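Local coordinates for protein mannose recognizing lectin (Marasmius oreades, PDB 4TKC) that binds mannose as a fungal lectin of the bulb-type family, holding the sugar in pockets built around short antiparallel strands, at residues I17-Y21 against F32-D36; S47-W51 against W112-V118. Numbering follows the deposited sequence.

Contact 1: I17-Y21 against F32-D36; sequences IGRGY and FRVTD
Residues 17-21 carry the chain around a corner of the bulb-type lectin beta-prism, from the sheet containing strand 15-18 to the one containing strand 30-34. A type II beta turn from Gly18 to Tyr21 makes the corner: Arg19 has phi/psi of -60/128°, Gly20 of 91/0°, and Tyr21 N bonds to Gly18 O at 3.1 Å. At Gly20 a CB would jam against the carbonyl oxygen of Arg19. Segment 32-36 is extended through Val34 and passes alongside the turn, joined by two backbone hydrogen bonds, Gly20 N to Val34 O (2.9 Å) and Val34 N to Tyr21 O (3.2 Å). Arg19 CA lies 4.8 Å from Val34 CA. Val34 (chi1 t) packs against Ile17 to Arg19, its CB 3.5 Å from Gly18 O and its CG2 3.9 Å from Ile17 CG2. Ile17 (m, t) points its CA-to-CB bond toward segment 32-36 and sets CD1 3.7 Å from CD2 of Phe32 (chi1 t). The Arg19 guanidinium bonds to Ala58 O and Asn57 OD1, while Tyr21 OH bonds to Ser59 O and Arg19 N of the second subunit, so the corner also serves the dimer interface. The Arg19 stem runs past the other segment, with CG 3.3 Å from Thr35 O.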
loop_
_atom_site.group_PDB
_atom_site.type_symbol
_atom_site.label_atom_id
_atom_site.label_comp_id
_atom_site.label_asym_id
_atom_site.label_seq_id
_atom_site.Cartn_x
_atom_site.Cartn_y
_atom_site.Cartn_z
ATOM N N ILE A 17 3.817 -1.001 1.730
ATOM C CA ILE A 17 4.532 -2.023 0.948
ATOM C C ILE A 17 4.331 -3.410 1.536
ATOM O O ILE A 17 4.679 -3.636 2.697
ATOM C CB ILE A 17 6.078 -1.882 1.026
ATOM C CG1 ILE A 17 6.549 -0.456 0.937
ATOM C CG2 ILE A 17 6.740 -2.756 -0.021
ATOM C CD1 ILE A 17 8.049 -0.342 1.091
ATOM N N GLY A 18 3.701 -4.328 0.785
ATOM C CA GLY A 18 3.606 -5.677 1.260
ATOM C C GLY A 18 4.618 -6.630 0.648
ATOM O O GLY A 18 5.553 -6.171 -0.030
ATOM N N ARG A 19 4.545 -7.908 0.989
ATOM C CA ARG A 19 5.495 -8.932 0.515
ATOM C C ARG A 19 5.477 -9.033 -0.995
ATOM O O ARG A 19 4.373 -9.111 -1.602
ATOM C CB ARG A 19 5.204 -10.295 1.114
ATOM C CG ARG A 19 5.301 -10.328 2.620
ATOM C CD ARG A 19 4.991 -11.694 3.200
ATOM N NE ARG A 19 5.255 -11.722 4.628
ATOM C CZ ARG A 19 5.042 -12.772 5.414
ATOM N NH1 ARG A 19 5.323 -12.721 6.705
ATOM N NH2 ARG A 19 4.614 -13.904 4.889
ATOM N N GLY A 20 6.675 -8.948 -1.587
ATOM C CA GLY A 20 6.818 -8.940 -3.031
ATOM C C GLY A 20 6.813 -7.549 -3.678
ATOM O O GLY A 20 6.814 -7.447 -4.907
ATOM N N TYR A 21 6.688 -6.504 -2.850
ATOM C CA TYR A 21 6.678 -5.132 -3.317
ATOM C C TYR A 21 7.902 -4.415 -2.732
ATOM O O TYR A 21 8.430 -4.841 -1.702
ATOM C CB TYR A 21 5.323 -4.428 -2.990
ATOM C CG TYR A 21 4.127 -5.151 -3.597
ATOM C CD1 TYR A 21 3.715 -6.335 -3.025
ATOM C CD2 TYR A 21 3.687 -4.853 -4.876
ATOM C CE1 TYR A 21 2.679 -7.066 -3.593
ATOM C CE2 TYR A 21 2.619 -5.570 -5.433
ATOM C CZ TYR A 21 2.213 -6.720 -4.820
ATOM O OH TYR A 21 1.193 -7.491 -5.366
ATOM N N PHE A 32 14.204 -1.087 -1.610
ATOM C CA PHE A 32 13.745 -1.299 -0.252
ATOM C C PHE A 32 12.560 -2.268 -0.341
ATOM O O PHE A 32 11.443 -1.919 -0.770
ATOM C CB PHE A 32 13.302 0.005 0.375
ATOM C CG PHE A 32 12.830 -0.128 1.796
ATOM C CD1 PHE A 32 13.622 -0.709 2.777
ATOM C CD2 PHE A 32 11.535 0.221 2.138
ATOM C CE1 PHE A 32 13.202 -0.797 4.086
ATOM C CE2 PHE A 32 11.105 0.117 3.445
ATOM C CZ PHE A 32 11.941 -0.384 4.416
ATOM N N ARG A 33 12.819 -3.500 0.079
ATOM C CA ARG A 33 11.933 -4.635 -0.180
ATOM C C ARG A 33 11.278 -5.144 1.077
ATOM O O ARG A 33 11.911 -5.243 2.133
ATOM C CB ARG A 33 12.811 -5.812 -0.654
ATOM C CG ARG A 33 13.696 -5.567 -1.837
ATOM C CD ARG A 33 14.682 -6.715 -2.022
ATOM N NE ARG A 33 15.505 -6.441 -3.194
ATOM C CZ ARG A 33 16.503 -7.193 -3.634
ATOM N NH1 ARG A 33 16.901 -8.267 -2.938
ATOM N NH2 ARG A 33 17.128 -6.828 -4.761
ATOM N N VAL A 34 10.038 -5.640 0.927
ATOM C CA VAL A 34 9.475 -6.546 1.919
ATOM C C VAL A 34 9.362 -7.923 1.242
ATOM O O VAL A 34 8.786 -8.038 0.144
ATOM C CB VAL A 34 8.099 -6.060 2.417
ATOM C CG1 VAL A 34 7.477 -7.054 3.404
ATOM C CG2 VAL A 34 8.220 -4.695 3.077
ATOM N N THR A 35 10.056 -8.918 1.811
ATOM C CA THR A 35 10.260 -10.194 1.117
ATOM C C THR A 35 9.196 -11.209 1.475
ATOM O O THR A 35 8.555 -11.109 2.531
ATOM C CB THR A 35 11.672 -10.789 1.351
ATOM O OG1 THR A 35 11.748 -11.365 2.649
ATOM C CG2 THR A 35 12.773 -9.704 1.185
ATOM N N ASP A 36 9.055 -12.215 0.616
ATOM C CA ASP A 36 8.117 -13.318 0.897
ATOM C C ASP A 36 8.566 -14.085 2.146
ATOM O O ASP A 36 7.752 -14.689 2.819
ATOM C CB ASP A 36 8.006 -14.279 -0.290
ATOM C CG ASP A 36 7.366 -13.631 -1.528
ATOM O OD1 ASP A 36 6.471 -12.779 -1.368
ATOM O OD2 ASP A 36 7.738 -14.003 -2.660
#

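Contact 2: S47-W51 against W112-V118; sequences SRKLW and WHTNTAV. With MAN (alpha-D-mannopyranose), chain D.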
loop_
_atom_site.group_PDB
_atom_site.type_symbol
_atom_site.label_atom_id
_atom_site.label_comp_id
_atom_site.label_asym_id
_atom_site.label_seq_id
_atom_site.Cartn_x
_atom_site.Cartn_y
_atom_site.Cartn_z
ATOM N N SER A 47 22.590 -7.065 -4.695
ATOM C CA SER A 47 23.809 -7.761 -4.304
ATOM C C SER A 47 24.175 -7.462 -2.837
ATOM O O SER A 47 24.431 -8.366 -2.036
ATOM C CB SER A 47 24.942 -7.337 -5.271
ATOM O OG SER A 47 26.255 -7.485 -4.725
ATOM N N ARG A 48 24.116 -6.196 -2.470
ATOM C CA ARG A 48 24.681 -5.743 -1.187
ATOM C C ARG A 48 23.565 -5.287 -0.235
ATOM O O ARG A 48 22.861 -4.335 -0.527
ATOM C CB ARG A 48 25.679 -4.628 -1.489
ATOM C CG ARG A 48 26.270 -3.872 -0.327
ATOM C CD ARG A 48 27.342 -2.935 -0.862
ATOM N NE ARG A 48 27.768 -1.978 0.146
ATOM C CZ ARG A 48 28.534 -0.913 -0.112
ATOM N NH1 ARG A 48 28.926 -0.616 -1.379
ATOM N NH2 ARG A 48 28.836 -0.099 0.890
ATOM N N LYS A 49 23.367 -6.045 0.849
ATOM C CA LYS A 49 22.366 -5.720 1.874
ATOM C C LYS A 49 22.874 -4.580 2.743
ATOM O O LYS A 49 23.783 -4.748 3.562
ATOM C CB LYS A 49 22.020 -6.935 2.747
ATOM C CG LYS A 49 20.720 -6.780 3.547
ATOM C CD LYS A 49 20.159 -8.116 4.064
ATOM C CE LYS A 49 21.056 -8.710 5.135
ATOM N NZ LYS A 49 20.515 -10.015 5.613
ATOM N N LEU A 50 22.396 -3.388 2.437
ATOM C CA LEU A 50 22.790 -2.175 3.152
ATOM C C LEU A 50 22.264 -2.132 4.579
ATOM O O LEU A 50 22.889 -1.609 5.496
ATOM C CB LEU A 50 22.368 -0.938 2.380
ATOM C CG LEU A 50 22.987 -0.779 0.999
ATOM C CD1 LEU A 50 22.375 0.456 0.338
ATOM C CD2 LEU A 50 24.512 -0.720 1.071
ATOM N N TRP A 51 21.020 -2.602 4.732
ATOM C CA TRP A 51 20.289 -2.446 5.982
ATOM C C TRP A 51 19.137 -3.424 5.957
ATOM O O TRP A 51 18.618 -3.711 4.888
ATOM C CB TRP A 51 19.736 -1.005 6.078
ATOM C CG TRP A 51 18.962 -0.700 7.330
ATOM C CD1 TRP A 51 19.391 -0.061 8.449
ATOM C CD2 TRP A 51 17.549 -0.937 7.524
ATOM N NE1 TRP A 51 18.338 0.064 9.348
ATOM C CE2 TRP A 51 17.220 -0.483 8.798
ATOM C CE3 TRP A 51 16.548 -1.497 6.735
ATOM C CZ2 TRP A 51 15.954 -0.603 9.329
ATOM C CZ3 TRP A 51 15.232 -1.605 7.268
ATOM C CH2 TRP A 51 14.959 -1.141 8.544
ATOM N N TRP A 112 14.851 10.580 10.326
ATOM C CA TRP A 112 15.351 9.231 10.510
ATOM C C TRP A 112 16.006 8.785 9.198
ATOM O O TRP A 112 15.615 9.190 8.092
ATOM C CB TRP A 112 14.230 8.258 10.901
ATOM C CG TRP A 112 14.673 6.846 11.137
ATOM C CD1 TRP A 112 14.953 6.276 12.336
ATOM C CD2 TRP A 112 14.837 5.801 10.154
ATOM N NE1 TRP A 112 15.333 4.974 12.166
ATOM C CE2 TRP A 112 15.249 4.649 10.840
ATOM C CE3 TRP A 112 14.742 5.751 8.760
ATOM C CZ2 TRP A 112 15.518 3.445 10.182
ATOM C CZ3 TRP A 112 15.012 4.581 8.123
ATOM C CH2 TRP A 112 15.368 3.428 8.833
ATOM N N HIS A 113 17.080 8.025 9.324
ATOM C CA HIS A 113 17.701 7.463 8.153
ATOM C C HIS A 113 18.433 6.174 8.486
ATOM O O HIS A 113 18.822 5.909 9.657
ATOM C CB HIS A 113 18.575 8.510 7.441
ATOM C CG HIS A 113 19.885 8.798 8.109
ATOM N ND1 HIS A 113 19.987 9.195 9.427
ATOM C CD2 HIS A 113 21.149 8.793 7.621
ATOM C CE1 HIS A 113 21.263 9.400 9.723
ATOM N NE2 HIS A 113 21.989 9.110 8.660
ATOM N N THR A 114 18.683 5.402 7.440
ATOM C CA THR A 114 19.448 4.181 7.585
ATOM C C THR A 114 20.951 4.446 7.778
ATOM O O THR A 114 21.686 3.530 8.143
ATOM C CB THR A 114 19.218 3.195 6.392
ATOM O OG1 THR A 114 19.385 3.867 5.154
ATOM C CG2 THR A 114 17.819 2.543 6.474
ATOM N N ASN A 115 21.413 5.625 7.358
ATOM C CA ASN A 115 22.844 5.958 7.353
ATOM C C ASN A 115 23.543 4.972 6.437
ATOM O O ASN A 115 24.637 4.502 6.781
ATOM C CB ASN A 115 23.489 5.948 8.763
ATOM C CG ASN A 115 24.947 6.429 8.736
ATOM O OD1 ASN A 115 25.238 7.369 7.998
ATOM N ND2 ASN A 115 25.884 5.762 9.485
ATOM N N THR A 116 23.118 4.938 5.183
ATOM C CA THR A 116 23.652 4.024 4.185
ATOM C C THR A 116 23.785 4.760 2.843
ATOM O O THR A 116 23.627 4.143 1.760
ATOM C CB THR A 116 22.778 2.756 4.029
ATOM O OG1 THR A 116 21.454 3.133 3.629
ATOM C CG2 THR A 116 22.682 1.952 5.322
ATOM N N ALA A 117 24.204 6.040 2.928
ATOM C CA ALA A 117 24.499 6.874 1.743
ATOM C C ALA A 117 25.904 6.527 1.190
ATOM O O ALA A 117 26.885 7.294 1.312
ATOM C CB ALA A 117 24.375 8.361 2.065
ATOM N N VAL A 118 25.981 5.357 0.570
ATOM C CA VAL A 118 27.228 4.753 0.139
ATOM C C VAL A 118 27.583 5.059 -1.290
ATOM O O VAL A 118 28.725 4.906 -1.633
ATOM C CB VAL A 118 27.219 3.201 0.293
ATOM C CG1 VAL A 118 27.113 2.812 1.764
ATOM C CG2 VAL A 118 26.110 2.551 -0.536
HETATM C C1 MAN D . 22.680 12.307 3.590
HETATM C C2 MAN D . 21.845 12.227 2.318
HETATM C C3 MAN D . 20.641 13.151 2.469
HETATM C C4 MAN D . 19.844 12.781 3.732
HETATM C C5 MAN D . 20.765 12.835 4.955
HETATM C C6 MAN D . 20.065 12.323 6.189
HETATM O O1 MAN D . 23.264 13.587 3.715
HETATM O O2 MAN D . 21.482 10.888 2.125
HETATM O O3 MAN D . 19.825 12.999 1.329
HETATM O O4 MAN D . 18.756 13.678 3.878
HETATM O O5 MAN D . 21.935 12.043 4.748
HETATM O O6 MAN D . 20.867 12.554 7.327
#
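Strand 48-53, at the edge of one sheet of the beta-prism, faces the C-terminal tail that leaves strand 109-113 of another. The touching parts run nearly antiparallel, 163° apart end to end, yet no hydrogen bond crosses between them: side chains make the join.

Aromatic contacts dominate one end. The Trp112 edge is directed at the face of Trp51 in an offset edge-to-face pair, with six-membered-ring centroids 5.9 Å apart, planes at 86° and Trp51 CZ2 4.1 Å from Trp112 CH2. Beside it, Thr114 CG2 makes a CH-pi contact 3.5 Å from the centroid of the five-membered ring of Trp51, almost on the ring normal. Trp51 also meets the ring of Trp80, bringing three tryptophans together.

Aliphatic packing continues toward the other end, with Leu50 CB 4.1 Å from Thr116 CB and Leu50 CD2 4.0 Å from Val118 CG2. Further van der Waals contacts put Thr116 CG2 3.6 Å from Leu50 O and a face of the Arg48 guanidinium over Val118, NH2 3.5 Å from CG1.

Thr114 and Thr116 find their polar partners away from strand 48-53. Thr114 OG1 donates to Thr116 OG1 at 2.7 Å, Thr116 OG1 also bonds to Gly99 O, and Thr116 N to Asn100 OD1. Asn100, with Gln96, Asp98 and Tyr104, hydrogen-bonds the mannose, which His113 CD2 and Ala117 CB each approach to 3.8 Å, at MAN O6 and MAN O2 respectively.

The join thus depends on apolar and aromatic contact, leaving His113 and Ala117 to line the sugar pocket.

From the N terminus, the chain passes through strand 15-18, turns the corner into strand 21-24 and returns along strand 30-34; contact 1 closes this short loop, with ten residues between its segments. Strand 40-44 then leads to strand 48-53, where contact 2 opens. Its much longer loop of sixty residues holds three of the four strands of the sheet that bears the BMA pocket (60-63, 69-72 and 78-81) and most of the sheet around the MAN pocket, and closes at the C-terminal tail. The loops follow in series. Both contacts reach the sheet of strands 21-24 to 48-53, linking it to each of the other two sheets, and they meet where Phe32 CE1 packs 3.9 Å from Trp51 CZ3.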